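Local coordinates for protein D-lactate dehydrogenase (Fermentative) (Pseudomonas aeruginosa, PDB 6ABJ) that probably interconverts pyruvate and D-lactate with NADH as cofactor, working as a tetramer of the D-isomer specific 2-hydroxyacid dehydrogenase family, at residues I129-L132 / L136-A139; A262-Q267 / L297-S302; T85-L90 / A332-G337; Q33-R38 / T326-I331. All blocks are in the same frame, centred on the assembly; numbering follows the deposited sequence.

Interaction 1 of 4, residues I129-L132 / L136-A139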
loop_
_atom_site.group_PDB
_atom_site.type_symbol
_atom_site.label_atom_id
_atom_site.label_comp_id
_atom_site.label_asym_id
_atom_site.label_seq_id
_atom_site.Cartn_x
_atom_site.Cartn_y
_atom_site.Cartn_z
ATOM N N ILE B 129 20.013 1.410 3.994
ATOM C CA ILE B 129 20.518 2.794 3.829
ATOM C C ILE B 129 19.987 3.431 2.545
ATOM O O ILE B 129 19.475 4.571 2.551
ATOM C CB ILE B 129 22.084 2.799 3.791
ATOM C CG1 ILE B 129 22.584 2.514 5.192
ATOM C CG2 ILE B 129 22.606 4.148 3.325
ATOM C CD1 ILE B 129 24.038 2.285 5.353
ATOM N N LEU B 130 20.064 2.697 1.441
ATOM C CA LEU B 130 19.699 3.283 0.164
ATOM C C LEU B 130 18.220 3.459 0.029
ATOM O O LEU B 130 17.773 4.460 -0.486
ATOM C CB LEU B 130 20.231 2.433 -0.990
ATOM C CG LEU B 130 21.723 2.746 -1.256
ATOM C CD1 LEU B 130 22.306 1.619 -2.018
ATOM C CD2 LEU B 130 21.890 4.114 -1.935
ATOM N N THR B 131 17.426 2.509 0.551
ATOM C CA THR B 131 16.012 2.674 0.472
ATOM C C THR B 131 15.557 3.904 1.294
ATOM O O THR B 131 14.658 4.637 0.880
ATOM C CB THR B 131 15.176 1.390 0.799
ATOM O OG1 THR B 131 13.801 1.675 0.480
ATOM C CG2 THR B 131 15.165 1.053 2.196
ATOM N N LEU B 132 16.120 4.068 2.474
ATOM C CA LEU B 132 15.768 5.196 3.291
ATOM C C LEU B 132 16.211 6.530 2.636
ATOM O O LEU B 132 15.462 7.496 2.601
ATOM C CB LEU B 132 16.420 5.084 4.665
ATOM C CG LEU B 132 15.793 4.064 5.649
ATOM C CD1 LEU B 132 16.759 3.717 6.764
ATOM C CD2 LEU B 132 14.501 4.702 6.192
ATOM N N LEU B 136 12.968 4.800 -1.565
ATOM C CA LEU B 136 12.547 3.903 -2.604
ATOM C C LEU B 136 11.224 3.143 -2.287
ATOM O O LEU B 136 10.471 2.883 -3.169
ATOM C CB LEU B 136 13.613 2.889 -2.889
ATOM C CG LEU B 136 14.985 3.443 -3.407
ATOM C CD1 LEU B 136 16.041 2.371 -3.593
ATOM C CD2 LEU B 136 14.756 4.285 -4.639
ATOM N N HIS B 137 11.008 2.831 -1.026
ATOM C CA HIS B 137 9.765 2.150 -0.577
ATOM C C HIS B 137 8.580 3.100 -0.795
ATOM O O HIS B 137 7.507 2.682 -1.290
ATOM C CB HIS B 137 9.953 1.730 0.895
ATOM C CG HIS B 137 10.257 2.844 1.835
ATOM N ND1 HIS B 137 11.444 3.531 1.854
ATOM C CD2 HIS B 137 9.512 3.405 2.798
ATOM C CE1 HIS B 137 11.414 4.451 2.779
ATOM N NE2 HIS B 137 10.248 4.377 3.382
ATOM N N ARG B 138 8.785 4.385 -0.530
ATOM C CA ARG B 138 7.717 5.407 -0.773
ATOM C C ARG B 138 7.492 5.603 -2.289
ATOM O O ARG B 138 6.350 5.669 -2.756
ATOM C CB ARG B 138 8.056 6.708 -0.129
ATOM C CG ARG B 138 8.246 6.576 1.424
ATOM C CD ARG B 138 8.287 7.971 2.119
ATOM N NE ARG B 138 7.020 8.670 1.927
ATOM C CZ ARG B 138 6.867 9.988 1.772
ATOM N NH1 ARG B 138 7.910 10.825 1.878
ATOM N NH2 ARG B 138 5.643 10.452 1.562
ATOM N N ALA B 139 8.601 5.724 -3.046
ATOM C CA ALA B 139 8.488 5.837 -4.529
ATOM C C ALA B 139 7.720 4.702 -5.170
ATOM O O ALA B 139 6.871 4.915 -6.003
ATOM C CB ALA B 139 9.846 5.971 -5.145
#
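Thr-131 and His-137 face each other across the short break between helix 118-134 and helix 136-143, in the NAD-binding Rossmann domain, at a subunit interface. The contact is a helix-to-helix junction. Leu-136 N donates to Thr-131 O at 3.0 Å, with an N-H...O angle of 142°. This bond links the start of the second helix to the last turns of the first.

The side chain of His-137 can be followed outward. Its CB lies 3.9 Å from Thr-131 OG1. CG sits between the backbone N and the carbonyl carbon, chi1 58°, which folds the ring back toward the first helix. ND1 then reaches Thr-131 OG1 at 3.3 Å in a hydrogen bond that either atom could donate. The hydroxyl stands at the ring edge, near its plane. Farther round, CE1 is 3.8 Å from Thr-131 O and 4.4 Å from Leu-132 CA. Arg-138 CG covers part of one ring face. The ring also meets Tyr-140 of the second subunit edge-to-face.

Thr-131 and Leu-136 also pack against Leu-136 and Thr-131 of the second subunit, so the junction forms part of the interface. On the inner side Leu-132 rests on Met-244 and Ile-246 of strand 243-247. Leu-136 packs alongside the first helix. Its CB lies 3.6 Å from Thr-131 OG1. Its CG and CD1 run past Thr-131 CA, and CD1 comes to 4.1 Å from Leu-130 O.

Interaction 2 of 4, residues A262-Q267 / L297-S302; sequences ALKSGQ and LARLLS
Leu-263 meets Leu-300, and Lys-264 meets Arg-299, where helix 256-265 packs beside helix 295-302 in the Rossmann-type NAD-binding domain. The apolar contact is a single touch of methyls. Leu-263 CD1 lies 3.7 Å from Leu-300 CD2, and the two side chains cross at about a right angle. Both leucines also rest on the sheet: Leu-263 on Leu-268, and Leu-300 on Leu-271.

The second contact is between long cationic chains. Lys-264 CD lies 3.6 Å from Arg-299 NH2, and the bend at chi3 (60°) keeps CE close to the same nitrogen. The aliphatic part of the lysine therefore packs obliquely against the guanidinium. Lys-264 NZ is 4.1 Å from Arg-299 NH2, but the like charges share an anion: both form salt bridges to Asp-295 of the third subunit. Lys-264 NZ also pairs with Glu-261 of its own chain. The two basic groups thus join this helix pair to a neighbouring subunit.

Backbone and hydroxyl bonds shape the turn after the first helix. Gly-266 has positive phi and donates to Leu-263 O. Ser-265 makes an ST turn, its OG accepting from Gln-267 N at 3.1 Å.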
loop_
_atom_site.group_PDB
_atom_site.type_symbol
_atom_site.label_atom_id
_atom_site.label_comp_id
_atom_site.label_asym_id
_atom_site.label_seq_id
_atom_site.Cartn_x
_atom_site.Cartn_y
_atom_site.Cartn_z
ATOM N N ALA B 262 13.098 11.108 19.319
ATOM C CA ALA B 262 14.164 11.590 18.426
ATOM C C ALA B 262 13.687 11.696 16.976
ATOM O O ALA B 262 14.025 12.622 16.285
ATOM C CB ALA B 262 15.331 10.656 18.506
ATOM N N LEU B 263 12.869 10.739 16.574
ATOM C CA LEU B 263 12.228 10.778 15.254
ATOM C C LEU B 263 11.176 11.866 15.213
ATOM O O LEU B 263 11.127 12.636 14.252
ATOM C CB LEU B 263 11.650 9.394 14.905
ATOM C CG LEU B 263 12.668 8.305 14.561
ATOM C CD1 LEU B 263 12.133 6.902 14.773
ATOM C CD2 LEU B 263 13.151 8.425 13.100
ATOM N N LYS B 264 10.387 12.019 16.276
ATOM C CA LYS B 264 9.399 13.079 16.293
ATOM C C LYS B 264 10.021 14.455 16.179
ATOM O O LYS B 264 9.473 15.329 15.485
ATOM C CB LYS B 264 8.508 13.002 17.490
ATOM C CG LYS B 264 7.596 11.813 17.405
ATOM C CD LYS B 264 6.833 11.597 18.688
ATOM C CE LYS B 264 5.952 12.755 19.086
ATOM N NZ LYS B 264 5.342 12.373 20.386
ATOM N N SER B 265 11.163 14.653 16.815
ATOM C CA SER B 265 11.738 16.006 16.854
ATOM C C SER B 265 12.540 16.308 15.619
ATOM O O SER B 265 12.912 17.463 15.373
ATOM C CB SER B 265 12.680 16.156 18.044
ATOM O OG SER B 265 13.802 15.361 17.904
ATOM N N GLY B 266 12.873 15.276 14.859
ATOM C CA GLY B 266 13.763 15.448 13.716
ATOM C C GLY B 266 15.234 15.260 14.097
ATOM O O GLY B 266 16.062 15.216 13.226
ATOM N N GLN B 267 15.551 15.100 15.374
ATOM C CA GLN B 267 16.858 14.848 15.763
ATOM C C GLN B 267 17.440 13.604 15.018
ATOM O O GLN B 267 18.597 13.622 14.574
ATOM C CB GLN B 267 16.963 14.650 17.296
ATOM C CG GLN B 267 18.289 14.074 17.822
ATOM C CD GLN B 267 19.526 14.916 17.542
ATOM O OE1 GLN B 267 19.445 16.017 17.031
ATOM N NE2 GLN B 267 20.708 14.333 17.821
ATOM N N LEU B 297 6.907 -0.385 18.890
ATOM C CA LEU B 297 7.019 -0.873 17.542
ATOM C C LEU B 297 5.928 -0.308 16.653
ATOM O O LEU B 297 6.208 0.040 15.534
ATOM C CB LEU B 297 6.938 -2.409 17.487
ATOM C CG LEU B 297 7.145 -3.047 16.132
ATOM C CD1 LEU B 297 8.506 -2.700 15.586
ATOM C CD2 LEU B 297 7.023 -4.562 16.197
ATOM N N ALA B 298 4.682 -0.259 17.130
ATOM C CA ALA B 298 3.598 0.269 16.271
ATOM C C ALA B 298 3.918 1.737 15.833
ATOM O O ALA B 298 3.661 2.152 14.661
ATOM C CB ALA B 298 2.256 0.195 16.949
ATOM N N ARG B 299 4.451 2.487 16.742
ATOM C CA ARG B 299 4.741 3.894 16.490
ATOM C C ARG B 299 5.925 4.005 15.517
ATOM O O ARG B 299 5.873 4.790 14.585
ATOM C CB ARG B 299 5.048 4.651 17.781
ATOM C CG ARG B 299 5.288 6.153 17.581
ATOM C CD ARG B 299 4.039 6.811 17.109
ATOM N NE ARG B 299 3.971 8.235 17.446
ATOM C CZ ARG B 299 3.919 9.260 16.589
ATOM N NH1 ARG B 299 3.998 9.089 15.278
ATOM N NH2 ARG B 299 3.829 10.485 17.051
ATOM N N LEU B 300 6.952 3.169 15.698
ATOM C CA LEU B 300 8.070 3.169 14.773
ATOM C C LEU B 300 7.638 2.853 13.362
ATOM O O LEU B 300 8.085 3.528 12.426
ATOM C CB LEU B 300 9.131 2.128 15.193
ATOM C CG LEU B 300 9.881 2.520 16.459
ATOM C CD1 LEU B 300 10.721 1.325 16.978
ATOM C CD2 LEU B 300 10.770 3.722 16.193
ATOM N N LEU B 301 6.796 1.831 13.217
ATOM C CA LEU B 301 6.322 1.412 11.938
ATOM C C LEU B 301 5.577 2.511 11.100
ATOM O O LEU B 301 5.613 2.429 9.903
ATOM C CB LEU B 301 5.452 0.180 12.012
ATOM C CG LEU B 301 6.277 -1.067 12.389
ATOM C CD1 LEU B 301 5.332 -2.167 12.883
ATOM C CD2 LEU B 301 7.159 -1.580 11.263
ATOM N N SER B 302 5.030 3.521 11.777
ATOM C CA SER B 302 4.254 4.596 11.194
ATOM C C SER B 302 4.999 5.694 10.473
ATOM O O SER B 302 4.459 6.368 9.584
ATOM C CB SER B 302 3.505 5.318 12.327
ATOM O OG SER B 302 2.454 4.562 12.892
#

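Interaction 3 of 4, residues T85-L90 / A332-G337; sequences TRLVAL and AAWQDG
Trp-334 turns its indole toward Leu-87 and Arg-86, and each meets it differently. Leu-87 lies over one face. Its CB stands 4.0 Å from the centroid of the six-membered ring and 12° off the normal, a CH-pi contact. Its CD2 continues over the ring fusion, 3.8 Å from Trp-334 CD2, while CD1 reaches the five-membered part. The two side chains slide past each other in opposite directions.

This is helix-on-sheet packing in an alpha/beta domain. The tail of helix 317-335 lies against strand 87-90 of the five-stranded parallel sheet, some 240 residues away in sequence. The indole also touches Glu-62 and Pro-109.

Arg-86 comes across the indole at about a right angle, its guanidinium plane tilted 51° from the ring. Trp-334 CH2 sits over the centre of the guanidinium face, and Arg-86 NH1 is 3.7 Å from that carbon. A bend at chi3, 57°, brings the guanidinium obliquely up to the benzo end, at CH2 and CZ2. Arg-86 CB also packs there, 3.7 Å from Trp-334 CZ2. The charge has its own partner, since Arg-86 NH1 makes a salt bridge to Glu-62. Beyond the indole the helix closes in a Schellman motif, with Gly-337 N bonded to Trp-334 O at 2.9 Å.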
loop_
_atom_site.group_PDB
_atom_site.type_symbol
_atom_site.label_atom_id
_atom_site.label_comp_id
_atom_site.label_asym_id
_atom_site.label_seq_id
_atom_site.Cartn_x
_atom_site.Cartn_y
_atom_site.Cartn_z
ATOM N N THR B 85 13.413 -37.463 22.148
ATOM C CA THR B 85 14.239 -36.547 21.382
ATOM C C THR B 85 15.560 -36.423 22.076
ATOM O O THR B 85 15.600 -36.299 23.305
ATOM C CB THR B 85 13.537 -35.190 21.212
ATOM O OG1 THR B 85 12.370 -35.388 20.415
ATOM C CG2 THR B 85 14.455 -34.192 20.574
ATOM N N ARG B 86 16.661 -36.506 21.330
ATOM C CA ARG B 86 17.990 -36.531 21.973
ATOM C C ARG B 86 18.858 -35.329 21.649
ATOM O O ARG B 86 19.847 -35.095 22.325
ATOM C CB ARG B 86 18.761 -37.835 21.647
ATOM C CG ARG B 86 18.136 -39.135 22.179
ATOM C CD ARG B 86 18.929 -40.362 21.668
ATOM N NE ARG B 86 20.371 -40.305 22.030
ATOM C CZ ARG B 86 21.391 -40.702 21.246
ATOM N NH1 ARG B 86 21.197 -41.264 20.050
ATOM N NH2 ARG B 86 22.637 -40.543 21.670
ATOM N N LEU B 87 18.453 -34.509 20.667
ATOM C CA LEU B 87 19.185 -33.302 20.332
ATOM C C LEU B 87 18.203 -32.199 19.823
ATOM O O LEU B 87 17.300 -32.486 19.053
ATOM C CB LEU B 87 20.234 -33.595 19.258
ATOM C CG LEU B 87 20.990 -32.405 18.668
ATOM C CD1 LEU B 87 22.016 -31.766 19.589
ATOM C CD2 LEU B 87 21.646 -32.861 17.390
ATOM N N VAL B 88 18.446 -30.972 20.282
ATOM C CA VAL B 88 17.759 -29.796 19.777
ATOM C C VAL B 88 18.768 -29.020 18.943
ATOM O O VAL B 88 19.762 -28.564 19.463
ATOM C CB VAL B 88 17.325 -28.893 20.970
ATOM C CG1 VAL B 88 16.706 -27.572 20.464
ATOM C CG2 VAL B 88 16.343 -29.629 21.871
ATOM N N ALA B 89 18.526 -28.916 17.641
ATOM C CA ALA B 89 19.394 -28.167 16.733
ATOM C C ALA B 89 18.667 -26.859 16.401
ATOM O O ALA B 89 17.566 -26.909 15.816
ATOM C CB ALA B 89 19.625 -28.915 15.444
ATOM N N LEU B 90 19.287 -25.720 16.730
ATOM C CA LEU B 90 18.679 -24.377 16.424
ATOM C C LEU B 90 19.251 -23.946 15.103
ATOM O O LEU B 90 20.496 -23.845 14.932
ATOM C CB LEU B 90 19.022 -23.350 17.454
ATOM C CG LEU B 90 18.887 -23.741 18.908
ATOM C CD1 LEU B 90 19.445 -22.664 19.794
ATOM C CD2 LEU B 90 17.435 -24.005 19.223
ATOM N N ALA B 332 25.608 -34.056 12.526
ATOM C CA ALA B 332 26.535 -35.193 12.218
ATOM C C ALA B 332 27.607 -35.269 13.306
ATOM O O ALA B 332 27.978 -36.343 13.780
ATOM C CB ALA B 332 27.153 -35.005 10.832
ATOM N N ALA B 333 28.072 -34.100 13.715
ATOM C CA ALA B 333 29.077 -33.984 14.760
ATOM C C ALA B 333 28.564 -34.472 16.114
ATOM O O ALA B 333 29.249 -35.262 16.819
ATOM C CB ALA B 333 29.638 -32.582 14.825
ATOM N N TRP B 334 27.365 -34.061 16.504
ATOM C CA TRP B 334 26.816 -34.554 17.752
ATOM C C TRP B 334 26.774 -36.070 17.738
ATOM O O TRP B 334 27.159 -36.741 18.719
ATOM C CB TRP B 334 25.403 -33.996 17.987
ATOM C CG TRP B 334 24.572 -34.771 18.999
ATOM C CD1 TRP B 334 24.609 -34.666 20.388
ATOM C CD2 TRP B 334 23.561 -35.814 18.729
ATOM N NE1 TRP B 334 23.722 -35.535 20.972
ATOM C CE2 TRP B 334 23.062 -36.249 20.038
ATOM C CE3 TRP B 334 23.039 -36.400 17.583
ATOM C CZ2 TRP B 334 22.090 -37.227 20.165
ATOM C CZ3 TRP B 334 22.058 -37.385 17.728
ATOM C CH2 TRP B 334 21.597 -37.786 18.987
ATOM N N GLN B 335 26.278 -36.613 16.631
ATOM C CA GLN B 335 26.185 -38.060 16.358
ATOM C C GLN B 335 27.495 -38.790 16.625
ATOM O O GLN B 335 27.488 -39.884 17.177
ATOM C CB GLN B 335 25.798 -38.236 14.891
ATOM C CG GLN B 335 25.164 -39.538 14.500
ATOM C CD GLN B 335 25.089 -39.671 12.963
ATOM O OE1 GLN B 335 24.501 -38.834 12.232
ATOM N NE2 GLN B 335 25.717 -40.723 12.463
ATOM N N ASP B 336 28.601 -38.191 16.198
ATOM C CA ASP B 336 29.924 -38.753 16.365
ATOM C C ASP B 336 30.563 -38.412 17.662
ATOM O O ASP B 336 31.693 -38.784 17.880
ATOM C CB ASP B 336 30.826 -38.208 15.274
ATOM C CG ASP B 336 30.383 -38.644 13.894
ATOM O OD1 ASP B 336 29.739 -39.723 13.765
ATOM O OD2 ASP B 336 30.671 -37.889 12.932
ATOM N N GLY B 337 29.877 -37.703 18.547
ATOM C CA GLY B 337 30.511 -37.207 19.773
ATOM C C GLY B 337 31.516 -36.074 19.662
ATOM O O GLY B 337 32.380 -35.925 20.498
#

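Interaction 4 of 4, residues Q33-R38 / T326-I331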
loop_
_atom_site.group_PDB
_atom_site.type_symbol
_atom_site.label_atom_id
_atom_site.label_comp_id
_atom_site.label_asym_id
_atom_site.label_seq_id
_atom_site.Cartn_x
_atom_site.Cartn_y
_atom_site.Cartn_z
ATOM N N GLN B 33 16.975 -29.220 2.160
ATOM C CA GLN B 33 17.033 -30.326 1.174
ATOM C C GLN B 33 18.277 -30.323 0.319
ATOM O O GLN B 33 18.860 -31.372 0.102
ATOM C CB GLN B 33 15.781 -30.412 0.334
ATOM C CG GLN B 33 14.693 -30.936 1.231
ATOM C CD GLN B 33 13.390 -31.212 0.568
ATOM O OE1 GLN B 33 13.082 -30.680 -0.485
ATOM N NE2 GLN B 33 12.605 -32.069 1.201
ATOM N N ALA B 34 18.726 -29.165 -0.107
ATOM C CA ALA B 34 19.920 -29.096 -0.933
ATOM C C ALA B 34 21.154 -29.439 -0.115
ATOM O O ALA B 34 22.051 -30.152 -0.596
ATOM C CB ALA B 34 20.054 -27.705 -1.527
ATOM N N SER B 35 21.177 -28.962 1.137
ATOM C CA SER B 35 22.317 -29.197 1.987
ATOM C C SER B 35 22.435 -30.682 2.396
ATOM O O SER B 35 23.527 -31.176 2.679
ATOM C CB SER B 35 22.218 -28.304 3.221
ATOM O OG SER B 35 23.313 -28.603 4.069
ATOM N N ASN B 36 21.320 -31.374 2.399
ATOM C CA ASN B 36 21.232 -32.802 2.773
ATOM C C ASN B 36 21.845 -33.777 1.730
ATOM O O ASN B 36 21.980 -34.965 2.008
ATOM C CB ASN B 36 19.759 -33.175 3.029
ATOM C CG ASN B 36 19.588 -34.435 3.875
ATOM O OD1 ASN B 36 20.373 -34.735 4.817
ATOM N ND2 ASN B 36 18.557 -35.183 3.550
ATOM N N HIS B 37 22.280 -33.264 0.576
ATOM C CA HIS B 37 22.902 -34.084 -0.484
ATOM C C HIS B 37 24.208 -34.734 -0.030
ATOM O O HIS B 37 24.664 -35.668 -0.656
ATOM C CB HIS B 37 23.118 -33.286 -1.794
ATOM C CG HIS B 37 21.840 -32.862 -2.471
ATOM N ND1 HIS B 37 20.617 -33.450 -2.207
ATOM C CD2 HIS B 37 21.600 -31.919 -3.418
ATOM C CE1 HIS B 37 19.683 -32.882 -2.950
ATOM N NE2 HIS B 37 20.253 -31.949 -3.693
ATOM N N ARG B 38 24.793 -34.260 1.067
ATOM C CA ARG B 38 25.979 -34.881 1.649
ATOM C C ARG B 38 25.694 -35.446 3.049
ATOM O O ARG B 38 26.612 -35.671 3.803
ATOM C CB ARG B 38 27.160 -33.878 1.682
ATOM C CG ARG B 38 26.762 -32.406 1.883
ATOM C CD ARG B 38 26.375 -31.818 0.517
ATOM N NE ARG B 38 25.923 -30.438 0.599
ATOM C CZ ARG B 38 26.736 -29.392 0.734
ATOM N NH1 ARG B 38 28.050 -29.557 0.814
ATOM N NH2 ARG B 38 26.237 -28.168 0.791
ATOM N N THR B 326 25.810 -25.748 8.116
ATOM C CA THR B 326 26.273 -25.663 9.462
ATOM C C THR B 326 25.388 -26.513 10.378
ATOM O O THR B 326 25.906 -27.311 11.188
ATOM C CB THR B 326 26.402 -24.213 9.919
ATOM O OG1 THR B 326 27.536 -23.654 9.216
ATOM C CG2 THR B 326 26.701 -24.162 11.363
ATOM N N THR B 327 24.068 -26.407 10.228
ATOM C CA THR B 327 23.157 -27.107 11.135
ATOM C C THR B 327 23.249 -28.654 10.919
ATOM O O THR B 327 23.331 -29.402 11.890
ATOM C CB THR B 327 21.737 -26.596 10.928
ATOM O OG1 THR B 327 21.708 -25.188 11.253
ATOM C CG2 THR B 327 20.735 -27.349 11.772
ATOM N N LEU B 328 23.261 -29.108 9.663
ATOM C CA LEU B 328 23.410 -30.525 9.371
ATOM C C LEU B 328 24.791 -31.053 9.825
ATOM O O LEU B 328 24.874 -32.146 10.433
ATOM C CB LEU B 328 23.112 -30.819 7.884
ATOM C CG LEU B 328 21.656 -30.530 7.458
ATOM C CD1 LEU B 328 21.318 -31.081 6.084
ATOM C CD2 LEU B 328 20.631 -31.030 8.458
ATOM N N ASP B 329 25.857 -30.278 9.596
ATOM C CA ASP B 329 27.166 -30.638 10.134
ATOM C C ASP B 329 27.151 -30.717 11.655
ATOM O O ASP B 329 27.785 -31.619 12.231
ATOM C CB ASP B 329 28.279 -29.703 9.655
ATOM C CG ASP B 329 28.641 -29.910 8.170
ATOM O OD1 ASP B 329 28.218 -30.942 7.549
ATOM O OD2 ASP B 329 29.396 -29.059 7.634
ATOM N N ASN B 330 26.476 -29.778 12.322
ATOM C CA ASN B 330 26.374 -29.823 13.782
ATOM C C ASN B 330 25.725 -31.132 14.242
ATOM O O ASN B 330 26.085 -31.704 15.284
ATOM C CB ASN B 330 25.553 -28.653 14.374
ATOM C CG ASN B 330 26.251 -27.335 14.305
ATOM O OD1 ASN B 330 27.464 -27.232 14.103
ATOM N ND2 ASN B 330 25.451 -26.257 14.493
ATOM N N ILE B 331 24.761 -31.582 13.460
ATOM C CA ILE B 331 23.983 -32.755 13.823
ATOM C C ILE B 331 24.857 -34.018 13.636
ATOM O O ILE B 331 24.821 -34.928 14.497
ATOM C CB ILE B 331 22.654 -32.831 13.017
ATOM C CG1 ILE B 331 21.644 -31.803 13.555
ATOM C CG2 ILE B 331 21.996 -34.204 13.152
ATOM C CD1 ILE B 331 20.458 -31.547 12.641
#
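Two helical elements of the domain built on the five-stranded parallel sheet meet here: Leu-328, on helix 317-335, presses against Ser-35 of helix 26-35 and Asn-36 of the 3-10 turn 36-37. One methyl does most of the touching. Leu-328 CD1 lies 3.7 Å from Asn-36 N and equally close to Asn-36 CA, so it rests on backbone as much as on side chains. With CG anti to the carbonyl carbon, chi1 -64°, the leucine projects across to this turn.

The polar groups beside the methyl are bonded elsewhere. Ser-35 OG is 3.8 Å from Leu-328 CD1. Its hydrogen bond goes to Asp-325, about one turn back on the leucine's own helix, and the same carboxylate takes a salt bridge from Arg-38, which ties the two segments together next to the apolar contact. Asn-36 crosses the leucine at about a right angle. Its OD1 is 4.0 Å from Leu-328 CD1 and accepts from Phe-41 N in the loop that follows, while its CB lies at a similar distance from the methyl.

Below this layer Leu-328 reaches Ile-19 of strand 18-21, and Asn-36 touches Leu-43 of strand 42-45. Two neighbouring helices packing together over one face of a parallel sheet of strand order 2-1-3-4-5 is the layering of a flavodoxin-like alpha/beta domain, consistent with the substrate domain of this family.

How the interactions relate
The four contacts fall into two groups. Interactions 1 and 2 lie in the NAD-binding domain with its seven-stranded sheet, centres about 17 Å apart, and both touch the second subunit. Interactions 3 and 4 lie in the other domain, centres about 12 Å apart. They share helix 317-335 and meet where Ile-331 packs on Leu-87 and Ala-89. The groups' centres are 36 to 44 Å apart. Along the chain, segments 33-38 and 85-90 come first, then interactions 1 and 2 in series, and finally 326-331 and 332-337. The chain thus builds the NAD-binding domain in the middle, and its C-terminal helix returns to complete the first domain.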